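Local coordinates for protein NAD-dependent aldehyde dehydrogenase (Burkholderia multivorans, PDB 5UJU) that probably oxidises aldehydes to carboxylic acids with NAD+ as the electron acceptor, at residues Arg435-Ala447 / Pro459-Gln471. Sequence-based numbering, arbitrary orientation.
Sequences RVRTPLVLQLDVA and PISFVIATDSTAQ
Phe462 lies alongside Leu442 and Leu444, and its ring carbons CD1 and CE1 meet the CD1 methyls of both leucines. CD1 of Leu442 reaches Phe462 CE1 at 3.5 Å. CD1 of Leu444 reaches Phe462 CD1, also at 3.5 Å. Both leucines carry CG anti to the carbonyl carbon, as does Phe462, and the three side chains point the same way. Trp456 meets the Phe462 ring edge-to-face. On the opposite face of the sheet, CG1 of Val441 touches CG2 of Val463 at 4.0 Å, and Phe373 of helix 373-388 packs on Val463.

Strands 440-445 and 460-466 run parallel, joined through helix 449-452 as a beta-alpha-beta unit. Seven backbone hydrogen bonds join them. The first runs from Leu440 N to Pro459 O (2.8 Å), the last from Val446 N to Ala465 O (2.9 Å), where the N-H...O angle is bent to 137°. Water 1 donates to Leu440 O and is hydrogen-bonded to Ser461 OG (2.7 Å from the water oxygen), linking the two strands. At the C-terminal end of the pair, the methyls of Val446 meet the side-chain amide of Gln471, whose OE1 accepts a nearly straight bond from Asp467 N (2.7 Å, 173°). Asp445 OD2 closes an Asx turn with Ala447 N. Arg361 forms salt bridges with Asp445 and Asp467, which probably eases the repulsion between these two carboxylates. The pair is thus buried and mostly apolar, held by its backbone hydrogen bonds, with charge gathered at its C-terminal end.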
ATOM      1  N   ARG A 435       2.426  41.352   5.116  1.00 30.10           N
ATOM      2  CA  ARG A 435       1.157  41.001   5.754  1.00 31.59           C
ATOM      3  C   ARG A 435       1.485  40.220   7.026  1.00 33.04           C
ATOM      4  O   ARG A 435       1.810  39.031   6.970  1.00 33.19           O
ATOM      5  CB  ARG A 435       0.288  40.183   4.795  1.00 29.96           C
ATOM      6  CG  ARG A 435      -1.117  39.857   5.302  1.00 33.32           C
ATOM      7  CD  ARG A 435      -1.743  38.738   4.465  1.00 38.12           C
ATOM      8  NE  ARG A 435      -1.946  39.150   3.086  1.00 41.06           N
ATOM      9  CZ  ARG A 435      -1.326  38.616   2.036  1.00 37.73           C
ATOM     10  NH1 ARG A 435      -0.455  37.632   2.192  1.00 33.88           N
ATOM     11  NH2 ARG A 435      -1.578  39.082   0.822  1.00 41.93           N
ATOM     12  N   VAL A 436       1.429  40.892   8.178  1.00 23.97           N
ATOM     13  CA  VAL A 436       1.847  40.299   9.445  1.00 27.53           C
ATOM     14  C   VAL A 436       0.706  40.473  10.442  1.00 28.98           C
ATOM     15  O   VAL A 436       0.215  41.593  10.626  1.00 27.63           O
ATOM     16  CB  VAL A 436       3.137  40.949   9.986  1.00 28.89           C
ATOM     17  CG1 VAL A 436       3.617  40.254  11.278  1.00 25.91           C
ATOM     18  CG2 VAL A 436       4.245  40.968   8.948  1.00 26.58           C
ATOM     19  N   ARG A 437       0.318  39.376  11.108  1.00 26.61           N
ATOM     20  CA  ARG A 437      -0.756  39.370  12.096  1.00 36.40           C
ATOM     21  C   ARG A 437      -0.368  38.500  13.285  1.00 31.51           C
ATOM     22  O   ARG A 437       0.147  37.394  13.103  1.00 31.97           O
ATOM     23  CB  ARG A 437      -2.060  38.802  11.508  1.00 34.69           C
ATOM     24  CG  ARG A 437      -2.587  39.476  10.277  1.00 36.55           C
ATOM     25  CD  ARG A 437      -3.057  40.872  10.595  1.00 32.85           C
ATOM     26  NE  ARG A 437      -3.911  41.425   9.542  1.00 35.45           N
ATOM     27  CZ  ARG A 437      -3.466  42.160   8.533  1.00 42.53           C
ATOM     28  NH1 ARG A 437      -2.169  42.425   8.433  1.00 46.35           N
ATOM     29  NH2 ARG A 437      -4.315  42.630   7.626  1.00 42.81           N
ATOM     30  N   THR A 438      -0.654  38.982  14.500  1.00 33.23           N
ATOM     31  CA  THR A 438      -0.333  38.245  15.724  1.00 29.97           C
ATOM     32  C   THR A 438      -1.435  37.236  16.040  1.00 29.70           C
ATOM     33  O   THR A 438      -2.541  37.337  15.507  1.00 27.50           O
ATOM     34  CB  THR A 438      -0.140  39.213  16.898  1.00 32.70           C
ATOM     35  OG1 THR A 438      -1.347  39.951  17.151  1.00 27.95           O
ATOM     36  CG2 THR A 438       0.990  40.183  16.590  1.00 32.89           C
ATOM     37  N   PRO A 439      -1.166  36.251  16.904  1.00 30.42           N
ATOM     38  CA  PRO A 439      -2.170  35.207  17.144  1.00 30.11           C
ATOM     39  C   PRO A 439      -3.409  35.708  17.876  1.00 33.68           C
ATOM     40  O   PRO A 439      -3.362  36.607  18.726  1.00 28.63           O
ATOM     41  CB  PRO A 439      -1.416  34.178  17.995  1.00 31.03           C
ATOM     42  CG  PRO A 439       0.034  34.409  17.681  1.00 23.94           C
ATOM     43  CD  PRO A 439       0.143  35.886  17.486  1.00 25.13           C
ATOM     44  N   LEU A 440      -4.535  35.093  17.523  1.00 33.78           N
ATOM     45  CA  LEU A 440      -5.805  35.271  18.208  1.00 33.99           C
ATOM     46  C   LEU A 440      -6.021  34.089  19.144  1.00 39.01           C
ATOM     47  O   LEU A 440      -5.969  32.933  18.710  1.00 32.75           O
ATOM     48  CB  LEU A 440      -6.954  35.363  17.204  1.00 27.87           C
ATOM     49  CG  LEU A 440      -8.374  35.384  17.787  1.00 28.02           C
ATOM     50  CD1 LEU A 440      -8.645  36.687  18.550  1.00 32.77           C
ATOM     51  CD2 LEU A 440      -9.364  35.198  16.675  1.00 30.71           C
ATOM     52  N   VAL A 441      -6.259  34.375  20.425  1.00 31.91           N
ATOM     53  CA  VAL A 441      -6.490  33.336  21.421  1.00 30.31           C
ATOM     54  C   VAL A 441      -7.854  33.568  22.045  1.00 35.00           C
ATOM     55  O   VAL A 441      -8.135  34.664  22.547  1.00 34.50           O
ATOM     56  CB  VAL A 441      -5.396  33.299  22.502  1.00 32.50           C
ATOM     57  CG1 VAL A 441      -5.681  32.147  23.461  1.00 27.81           C
ATOM     58  CG2 VAL A 441      -4.005  33.111  21.870  1.00 23.72           C
ATOM     59  N   LEU A 442      -8.694  32.543  22.006  1.00 33.81           N
ATOM     60  CA  LEU A 442     -10.071  32.642  22.454  1.00 36.49           C
ATOM     61  C   LEU A 442     -10.332  31.668  23.592  1.00 40.90           C
ATOM     62  O   LEU A 442      -9.650  30.653  23.748  1.00 38.36           O
ATOM     63  CB  LEU A 442     -11.044  32.358  21.307  1.00 38.96           C
ATOM     64  CG  LEU A 442     -10.847  33.258  20.087  1.00 41.50           C
ATOM     65  CD1 LEU A 442     -11.198  32.527  18.810  1.00 47.60           C
ATOM     66  CD2 LEU A 442     -11.677  34.508  20.221  1.00 39.51           C
ATOM     67  N   GLN A 443     -11.338  31.991  24.393  1.00 31.92           N
ATOM     68  CA  GLN A 443     -11.800  31.087  25.430  1.00 29.77           C
ATOM     69  C   GLN A 443     -13.116  30.468  24.981  1.00 32.39           C
ATOM     70  O   GLN A 443     -14.025  31.187  24.547  1.00 34.29           O
ATOM     71  CB  GLN A 443     -11.991  31.819  26.764  1.00 31.68           C
ATOM     72  CG  GLN A 443     -12.538  30.923  27.864  1.00 32.00           C
ATOM     73  CD  GLN A 443     -12.674  31.632  29.215  1.00 44.22           C
ATOM     74  OE1 GLN A 443     -11.947  32.576  29.522  1.00 43.42           O
ATOM     75  NE2 GLN A 443     -13.612  31.169  30.016  1.00 41.17           N
ATOM     76  N   LEU A 444     -13.213  29.142  25.088  1.00 32.66           N
ATOM     77  CA  LEU A 444     -14.455  28.422  24.843  1.00 39.83           C
ATOM     78  C   LEU A 444     -14.748  27.476  26.003  1.00 42.68           C
ATOM     79  O   LEU A 444     -13.930  27.273  26.907  1.00 31.96           O
ATOM     80  CB  LEU A 444     -14.398  27.628  23.535  1.00 30.58           C
ATOM     81  CG  LEU A 444     -14.408  28.500  22.286  1.00 37.51           C
ATOM     82  CD1 LEU A 444     -14.271  27.614  21.048  1.00 37.72           C
ATOM     83  CD2 LEU A 444     -15.686  29.312  22.251  1.00 43.89           C
ATOM     84  N   ASP A 445     -15.949  26.913  25.970  1.00 41.59           N
ATOM     85  CA  ASP A 445     -16.365  25.831  26.844  1.00 46.47           C
ATOM     86  C   ASP A 445     -16.511  24.571  26.007  1.00 41.84           C
ATOM     87  O   ASP A 445     -16.665  24.640  24.787  1.00 42.63           O
ATOM     88  CB  ASP A 445     -17.689  26.158  27.551  1.00 48.11           C
ATOM     89  CG  ASP A 445     -18.107  25.079  28.534  1.00 50.68           C
ATOM     90  OD1 ASP A 445     -17.557  25.048  29.658  1.00 52.57           O
ATOM     91  OD2 ASP A 445     -18.975  24.254  28.174  1.00 49.45           O
ATOM     92  N   VAL A 446     -16.448  23.415  26.677  1.00 36.53           N
ATOM     93  CA  VAL A 446     -16.580  22.135  25.988  1.00 42.89           C
ATOM     94  C   VAL A 446     -17.901  22.034  25.225  1.00 45.38           C
ATOM     95  O   VAL A 446     -17.992  21.297  24.234  1.00 42.04           O
ATOM     96  CB  VAL A 446     -16.402  20.977  26.998  1.00 44.11           C
ATOM     97  CG1 VAL A 446     -17.530  20.950  28.003  1.00 48.90           C
ATOM     98  CG2 VAL A 446     -16.271  19.654  26.278  1.00 46.44           C
ATOM     99  N   ALA A 447     -18.923  22.784  25.646  1.00 43.60           N
ATOM    100  CA  ALA A 447     -20.194  22.822  24.929  1.00 42.45           C
ATOM    101  C   ALA A 447     -20.078  23.457  23.544  1.00 38.03           C
ATOM    102  O   ALA A 447     -20.968  23.267  22.710  1.00 41.05           O
ATOM    103  CB  ALA A 447     -21.232  23.584  25.755  1.00 43.10           C
ATOM    104  N   PRO A 459      -3.366  31.767  12.647  1.00 28.91           N
ATOM    105  CA  PRO A 459      -2.939  31.871  14.060  1.00 30.87           C
ATOM    106  C   PRO A 459      -4.127  32.017  15.002  1.00 30.45           C
ATOM    107  O   PRO A 459      -4.336  33.052  15.629  1.00 33.48           O
ATOM    108  CB  PRO A 459      -2.051  33.120  14.039  1.00 27.41           C
ATOM    109  CG  PRO A 459      -2.697  33.988  12.990  1.00 28.23           C
ATOM    110  CD  PRO A 459      -3.229  33.044  11.928  1.00 28.65           C
ATOM    111  N   ILE A 460      -4.920  30.955  15.109  1.00 28.04           N
ATOM    112  CA  ILE A 460      -6.181  30.966  15.851  1.00 29.14           C
ATOM    113  C   ILE A 460      -6.175  29.795  16.821  1.00 30.44           C
ATOM    114  O   ILE A 460      -5.850  28.671  16.427  1.00 32.82           O
ATOM    115  CB  ILE A 460      -7.379  30.857  14.890  1.00 34.26           C
ATOM    116  CG1 ILE A 460      -7.364  32.028  13.896  1.00 33.07           C
ATOM    117  CG2 ILE A 460      -8.704  30.700  15.666  1.00 31.00           C
ATOM    118  CD1 ILE A 460      -8.185  31.783  12.615  1.00 34.15           C
ATOM    119  N   SER A 461      -6.532  30.044  18.083  1.00 31.38           N
ATOM    120  CA  SER A 461      -6.580  28.935  19.026  1.00 28.82           C
ATOM    121  C   SER A 461      -7.654  29.154  20.088  1.00 35.67           C
ATOM    122  O   SER A 461      -8.132  30.275  20.312  1.00 33.70           O
ATOM    123  CB  SER A 461      -5.224  28.701  19.692  1.00 30.94           C
ATOM    124  OG  SER A 461      -4.781  29.857  20.381  1.00 31.61           O
ATOM    125  N   PHE A 462      -8.022  28.047  20.739  1.00 31.45           N
ATOM    126  CA  PHE A 462      -9.086  28.010  21.736  1.00 33.02           C
ATOM    127  C   PHE A 462      -8.558  27.348  23.003  1.00 34.72           C
ATOM    128  O   PHE A 462      -8.066  26.213  22.955  1.00 35.32           O
ATOM    129  CB  PHE A 462     -10.305  27.241  21.209  1.00 29.53           C
ATOM    130  CG  PHE A 462     -10.682  27.609  19.804  1.00 30.98           C
ATOM    131  CD1 PHE A 462     -11.346  28.792  19.534  1.00 38.19           C
ATOM    132  CD2 PHE A 462     -10.351  26.776  18.748  1.00 31.12           C
ATOM    133  CE1 PHE A 462     -11.678  29.137  18.228  1.00 35.83           C
ATOM    134  CE2 PHE A 462     -10.683  27.118  17.441  1.00 29.62           C
ATOM    135  CZ  PHE A 462     -11.338  28.296  17.183  1.00 33.18           C
ATOM    136  N   VAL A 463      -8.637  28.066  24.119  1.00 35.08           N
ATOM    137  CA  VAL A 463      -8.488  27.483  25.450  1.00 34.00           C
ATOM    138  C   VAL A 463      -9.891  27.081  25.898  1.00 37.45           C
ATOM    139  O   VAL A 463     -10.782  27.930  26.007  1.00 39.47           O
ATOM    140  CB  VAL A 463      -7.839  28.477  26.427  1.00 32.59           C
ATOM    141  CG1 VAL A 463      -7.610  27.825  27.793  1.00 34.73           C
ATOM    142  CG2 VAL A 463      -6.521  28.998  25.837  1.00 32.59           C
ATOM    143  N   ILE A 464     -10.101  25.781  26.099  1.00 35.80           N
ATOM    144  CA  ILE A 464     -11.433  25.181  26.173  1.00 36.05           C
ATOM    145  C   ILE A 464     -11.599  24.557  27.547  1.00 35.02           C
ATOM    146  O   ILE A 464     -10.815  23.679  27.934  1.00 35.29           O
ATOM    147  CB  ILE A 464     -11.638  24.126  25.070  1.00 31.13           C
ATOM    148  CG1 ILE A 464     -11.476  24.765  23.690  1.00 33.05           C
ATOM    149  CG2 ILE A 464     -13.003  23.425  25.220  1.00 30.10           C
ATOM    150  CD1 ILE A 464     -11.192  23.752  22.584  1.00 36.77           C
ATOM    151  N   ALA A 465     -12.619  25.003  28.280  1.00 35.00           N
ATOM    152  CA  ALA A 465     -12.877  24.489  29.620  1.00 36.68           C
ATOM    153  C   ALA A 465     -13.653  23.178  29.531  1.00 41.39           C
ATOM    154  O   ALA A 465     -14.756  23.136  28.973  1.00 43.19           O
ATOM    155  CB  ALA A 465     -13.651  25.518  30.448  1.00 34.42           C
ATOM    156  N   THR A 466     -13.090  22.121  30.107  1.00 36.75           N
ATOM    157  CA  THR A 466     -13.699  20.800  30.162  1.00 34.30           C
ATOM    158  C   THR A 466     -14.117  20.478  31.599  1.00 38.49           C
ATOM    159  O   THR A 466     -13.719  21.153  32.551  1.00 38.88           O
ATOM    160  CB  THR A 466     -12.723  19.736  29.652  1.00 40.99           C
ATOM    161  OG1 THR A 466     -11.627  19.628  30.569  1.00 38.08           O
ATOM    162  CG2 THR A 466     -12.173  20.108  28.240  1.00 38.63           C
ATOM    163  N   ASP A 467     -14.938  19.430  31.748  1.00 41.54           N
ATOM    164  CA  ASP A 467     -15.354  18.997  33.081  1.00 46.98           C
ATOM    165  C   ASP A 467     -14.202  18.387  33.865  1.00 48.38           C
ATOM    166  O   ASP A 467     -14.181  18.476  35.096  1.00 50.16           O
ATOM    167  CB  ASP A 467     -16.498  17.994  32.982  1.00 46.56           C
ATOM    168  CG  ASP A 467     -17.752  18.610  32.425  1.00 48.92           C
ATOM    169  OD1 ASP A 467     -17.861  19.850  32.478  1.00 48.74           O
ATOM    170  OD2 ASP A 467     -18.619  17.864  31.925  1.00 54.32           O
ATOM    171  N   SER A 468     -13.242  17.778  33.177  1.00 37.23           N
ATOM    172  CA  SER A 468     -12.158  17.049  33.824  1.00 41.22           C
ATOM    173  C   SER A 468     -11.150  16.646  32.758  1.00 39.01           C
ATOM    174  O   SER A 468     -11.435  16.686  31.560  1.00 38.28           O
ATOM    175  CB  SER A 468     -12.664  15.809  34.560  1.00 38.74           C
ATOM    176  OG  SER A 468     -13.178  14.856  33.649  1.00 38.29           O
ATOM    177  N   THR A 469      -9.967  16.236  33.224  1.00 39.40           N
ATOM    178  CA  THR A 469      -8.970  15.665  32.332  1.00 40.04           C
ATOM    179  C   THR A 469      -9.503  14.394  31.687  1.00 44.96           C
ATOM    180  O   THR A 469      -9.205  14.117  30.516  1.00 41.62           O
ATOM    181  CB  THR A 469      -7.678  15.392  33.109  1.00 38.05           C
ATOM    182  OG1 THR A 469      -7.050  16.638  33.418  1.00 40.32           O
ATOM    183  CG2 THR A 469      -6.691  14.548  32.276  1.00 34.16           C
ATOM    184  N   ALA A 470     -10.316  13.626  32.425  1.00 40.10           N
ATOM    185  CA  ALA A 470     -10.991  12.470  31.843  1.00 36.02           C
ATOM    186  C   ALA A 470     -11.780  12.872  30.600  1.00 40.43           C
ATOM    187  O   ALA A 470     -11.661  12.239  29.541  1.00 37.99           O
ATOM    188  CB  ALA A 470     -11.909  11.821  32.887  1.00 40.63           C
ATOM    189  N   GLN A 471     -12.544  13.968  30.689  1.00 36.27           N
ATOM    190  CA  GLN A 471     -13.269  14.442  29.512  1.00 35.97           C
ATOM    191  C   GLN A 471     -12.327  14.993  28.442  1.00 42.18           C
ATOM    192  O   GLN A 471     -12.538  14.753  27.247  1.00 37.60           O
ATOM    193  CB  GLN A 471     -14.287  15.504  29.898  1.00 39.42           C
ATOM    194  CG  GLN A 471     -15.102  15.993  28.714  1.00 39.69           C
ATOM    195  CD  GLN A 471     -16.183  16.979  29.103  1.00 44.29           C
ATOM    196  OE1 GLN A 471     -15.916  18.005  29.729  1.00 50.06           O
ATOM    197  NE2 GLN A 471     -17.414  16.676  28.723  1.00 44.58           N
TER
HETATM  198  O   HOH W   1      -3.540  31.358  18.470  1.00 27.14           O